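Local coordinates for putative L-alanine-DL-glutamate epimerase (Burkholderia xenovorans, PDB 2OO6), which probably acts as a racemase or epimerase of the mandelate racemase/muconate lactonizing enzyme family and binds magnesium, at residues Pro106-Leu111 with Leu367-Arg372. Numbering follows the deposited sequence.
Sequences PCYELL and LIIPDR
Tyr108 meets Ile369 CG2 and Pro370 O through its ring and Asp371 CB through its hydroxyl, while Pro106 of its own segment lies over one ring face, with CB 3.6 Å above the ring plane and offset toward the rim. At the ring edge, near its plane, the carbonyl oxygen of Pro370 comes within 3.3 Å of Tyr108 CE2. Ile369 CG2 approaches the ring obliquely, 3.7 Å from Tyr108 CE2; this branch stands anti to the backbone N and is thereby the one turned to the ring. Tyr108 itself holds CG between its backbone N and carbonyl carbon (chi1 60°), which places one ring face under Pro106 CB.

The phenol end is joined to the second segment through water: Tyr108 OH lies 3.1 Å from a water that donates to Ile369 O at 2.9 Å. No direct hydrogen bond crosses between the segments. Asp371 CB packs 3.5 Å from Tyr108 OH, and its carboxylate plane is turned 37° from the ring. Beyond it, Pro106 CA makes a CH···O contact with Arg372 O at 3.1 Å, bent to 128° at the hydrogen.

Asn331 OD1 of helix 323-335 accepts the Tyr108 backbone N-H, and Cys107 and Gly374 share a backbone hydrogen bond. Away from the metal- and ligand-binding residues, the loop after helix 82-102 meets the chain leaving strand 366-368, which pairs with strands 118-123 and 361-363 in a mixed sheet; a late part of the chain thus returns to the N-terminal domain in the two-domain enolase-superfamily fold.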
ATOM      1  N   PRO A 106     -25.525 -29.230 -27.119  1.00 20.69           N
ATOM      2  CA  PRO A 106     -24.912 -29.532 -25.809  1.00 21.09           C
ATOM      3  C   PRO A 106     -24.733 -28.213 -25.088  1.00 20.85           C
ATOM      4  O   PRO A 106     -24.591 -27.177 -25.739  1.00 20.63           O
ATOM      5  CB  PRO A 106     -23.545 -30.113 -26.172  1.00 21.04           C
ATOM      6  CG  PRO A 106     -23.631 -30.464 -27.650  1.00 22.45           C
ATOM      7  CD  PRO A 106     -24.641 -29.534 -28.251  1.00 20.96           C
ATOM      8  N   CYS A 107     -24.746 -28.231 -23.762  1.00 21.23           N
ATOM      9  CA  CYS A 107     -24.619 -26.985 -23.013  1.00 21.63           C
ATOM     10  C   CYS A 107     -23.364 -26.184 -23.351  1.00 21.47           C
ATOM     11  O   CYS A 107     -23.400 -24.956 -23.290  1.00 21.87           O
ATOM     12  CB  CYS A 107     -24.681 -27.241 -21.508  1.00 20.96           C
ATOM     13  SG  CYS A 107     -26.396 -27.313 -20.940  1.00 24.36           S
ATOM     14  N   TYR A 108     -22.262 -26.846 -23.700  1.00 20.61           N
ATOM     15  CA  TYR A 108     -21.054 -26.062 -24.047  1.00 21.63           C
ATOM     16  C   TYR A 108     -21.256 -25.086 -25.202  1.00 21.84           C
ATOM     17  O   TYR A 108     -20.535 -24.095 -25.292  1.00 21.33           O
ATOM     18  CB  TYR A 108     -19.818 -26.936 -24.281  1.00 21.11           C
ATOM     19  CG  TYR A 108     -19.929 -27.952 -25.383  1.00 21.16           C
ATOM     20  CD1 TYR A 108     -20.052 -27.568 -26.707  1.00 22.24           C
ATOM     21  CD2 TYR A 108     -19.883 -29.322 -25.091  1.00 22.41           C
ATOM     22  CE1 TYR A 108     -20.154 -28.531 -27.719  1.00 23.25           C
ATOM     23  CE2 TYR A 108     -19.953 -30.297 -26.103  1.00 22.32           C
ATOM     24  CZ  TYR A 108     -20.090 -29.877 -27.406  1.00 21.97           C
ATOM     25  OH  TYR A 108     -20.169 -30.811 -28.413  1.00 25.18           O
ATOM     26  N   GLU A 109     -22.262 -25.342 -26.045  1.00 22.51           N
ATOM     27  CA  GLU A 109     -22.614 -24.432 -27.134  1.00 23.98           C
ATOM     28  C   GLU A 109     -23.202 -23.136 -26.651  1.00 23.78           C
ATOM     29  O   GLU A 109     -23.200 -22.171 -27.391  1.00 24.31           O
ATOM     30  CB  GLU A 109     -23.596 -25.038 -28.148  1.00 24.51           C
ATOM     31  CG  GLU A 109     -23.007 -26.118 -29.009  1.00 29.71           C
ATOM     32  CD  GLU A 109     -21.936 -25.617 -29.983  1.00 31.86           C
ATOM     33  OE1 GLU A 109     -21.359 -24.512 -29.798  1.00 27.82           O
ATOM     34  OE2 GLU A 109     -21.667 -26.381 -30.925  1.00 34.40           O
ATOM     35  N   LEU A 110     -23.719 -23.101 -25.419  1.00 22.77           N
ATOM     36  CA  LEU A 110     -24.110 -21.819 -24.825  1.00 22.14           C
ATOM     37  C   LEU A 110     -22.928 -21.074 -24.160  1.00 21.70           C
ATOM     38  O   LEU A 110     -23.096 -19.951 -23.705  1.00 22.59           O
ATOM     39  CB  LEU A 110     -25.206 -22.002 -23.780  1.00 22.24           C
ATOM     40  CG  LEU A 110     -26.439 -22.780 -24.224  1.00 23.63           C
ATOM     41  CD1 LEU A 110     -27.435 -22.900 -23.077  1.00 24.49           C
ATOM     42  CD2 LEU A 110     -27.044 -22.108 -25.440  1.00 23.67           C
ATOM     43  N   LEU A 111     -21.759 -21.699 -24.094  1.00 21.49           N
ATOM     44  CA  LEU A 111     -20.695 -21.234 -23.193  1.00 21.57           C
ATOM     45  C   LEU A 111     -19.480 -20.713 -23.953  1.00 21.37           C
ATOM     46  O   LEU A 111     -18.428 -20.487 -23.358  1.00 20.29           O
ATOM     47  CB  LEU A 111     -20.264 -22.364 -22.254  1.00 20.66           C
ATOM     48  CG  LEU A 111     -21.301 -22.991 -21.289  1.00 19.57           C
ATOM     49  CD1 LEU A 111     -20.700 -24.055 -20.364  1.00 17.81           C
ATOM     50  CD2 LEU A 111     -22.127 -21.929 -20.507  1.00 19.88           C
ATOM     51  N   LEU A 367     -11.637 -37.457 -19.456  1.00 23.85           N
ATOM     52  CA  LEU A 367     -13.071 -37.507 -19.615  1.00 24.36           C
ATOM     53  C   LEU A 367     -13.417 -37.094 -21.034  1.00 24.46           C
ATOM     54  O   LEU A 367     -12.952 -36.073 -21.549  1.00 24.20           O
ATOM     55  CB  LEU A 367     -13.772 -36.589 -18.613  1.00 23.64           C
ATOM     56  CG  LEU A 367     -15.278 -36.311 -18.744  1.00 24.02           C
ATOM     57  CD1 LEU A 367     -16.061 -37.573 -18.527  1.00 24.41           C
ATOM     58  CD2 LEU A 367     -15.715 -35.242 -17.706  1.00 25.71           C
ATOM     59  N   ILE A 368     -14.231 -37.910 -21.677  1.00 25.34           N
ATOM     60  CA  ILE A 368     -14.731 -37.604 -23.005  1.00 25.96           C
ATOM     61  C   ILE A 368     -15.962 -36.719 -22.852  1.00 26.33           C
ATOM     62  O   ILE A 368     -16.897 -37.058 -22.118  1.00 26.56           O
ATOM     63  CB  ILE A 368     -15.075 -38.892 -23.775  1.00 26.84           C
ATOM     64  CG1 ILE A 368     -13.815 -39.753 -23.873  1.00 28.99           C
ATOM     65  CG2 ILE A 368     -15.648 -38.552 -25.161  1.00 27.80           C
ATOM     66  CD1 ILE A 368     -14.042 -41.145 -24.384  1.00 33.98           C
ATOM     67  N   ILE A 369     -15.938 -35.564 -23.503  1.00 26.40           N
ATOM     68  CA  ILE A 369     -17.039 -34.608 -23.422  1.00 27.55           C
ATOM     69  C   ILE A 369     -18.144 -35.073 -24.369  1.00 27.64           C
ATOM     70  O   ILE A 369     -17.904 -35.236 -25.558  1.00 27.71           O
ATOM     71  CB  ILE A 369     -16.549 -33.207 -23.765  1.00 27.21           C
ATOM     72  CG1 ILE A 369     -15.521 -32.790 -22.705  1.00 29.06           C
ATOM     73  CG2 ILE A 369     -17.718 -32.192 -23.824  1.00 27.81           C
ATOM     74  CD1 ILE A 369     -14.532 -31.779 -23.215  1.00 34.68           C
ATOM     75  N   PRO A 370     -19.354 -35.307 -23.834  1.00 27.92           N
ATOM     76  CA  PRO A 370     -20.463 -35.771 -24.682  1.00 28.24           C
ATOM     77  C   PRO A 370     -20.983 -34.667 -25.605  1.00 28.14           C
ATOM     78  O   PRO A 370     -20.664 -33.493 -25.415  1.00 27.54           O
ATOM     79  CB  PRO A 370     -21.543 -36.155 -23.660  1.00 28.19           C
ATOM     80  CG  PRO A 370     -21.282 -35.227 -22.510  1.00 28.30           C
ATOM     81  CD  PRO A 370     -19.767 -35.154 -22.428  1.00 28.00           C
ATOM     82  N   ASP A 371     -21.775 -35.048 -26.607  1.00 28.64           N
ATOM     83  CA  ASP A 371     -22.361 -34.047 -27.487  1.00 29.35           C
ATOM     84  C   ASP A 371     -23.864 -34.210 -27.658  1.00 28.42           C
ATOM     85  O   ASP A 371     -24.380 -34.008 -28.748  1.00 29.47           O
ATOM     86  CB  ASP A 371     -21.646 -34.011 -28.829  1.00 30.56           C
ATOM     87  CG  ASP A 371     -21.808 -35.294 -29.600  1.00 36.64           C
ATOM     88  OD1 ASP A 371     -22.436 -36.245 -29.060  1.00 41.92           O
ATOM     89  OD2 ASP A 371     -21.295 -35.358 -30.743  1.00 41.75           O
ATOM     90  N   ARG A 372     -24.566 -34.543 -26.582  1.00 26.84           N
ATOM     91  CA  ARG A 372     -26.023 -34.634 -26.598  1.00 26.97           C
ATOM     92  C   ARG A 372     -26.613 -33.272 -26.230  1.00 25.55           C
ATOM     93  O   ARG A 372     -25.933 -32.472 -25.586  1.00 25.28           O
ATOM     94  CB  ARG A 372     -26.510 -35.675 -25.571  1.00 26.77           C
ATOM     95  CG  ARG A 372     -25.850 -37.019 -25.735  1.00 28.38           C
ATOM     96  CD  ARG A 372     -26.221 -38.042 -24.666  1.00 29.25           C
ATOM     97  NE  ARG A 372     -25.314 -39.163 -24.820  1.00 35.75           N
ATOM     98  CZ  ARG A 372     -24.262 -39.409 -24.041  1.00 37.47           C
ATOM     99  NH1 ARG A 372     -23.984 -38.651 -22.968  1.00 33.88           N
ATOM    100  NH2 ARG A 372     -23.508 -40.470 -24.321  1.00 40.14           N
TER
HETATM  101  O   HOH W   1     -18.492 -33.214 -27.548  1.00 35.44           O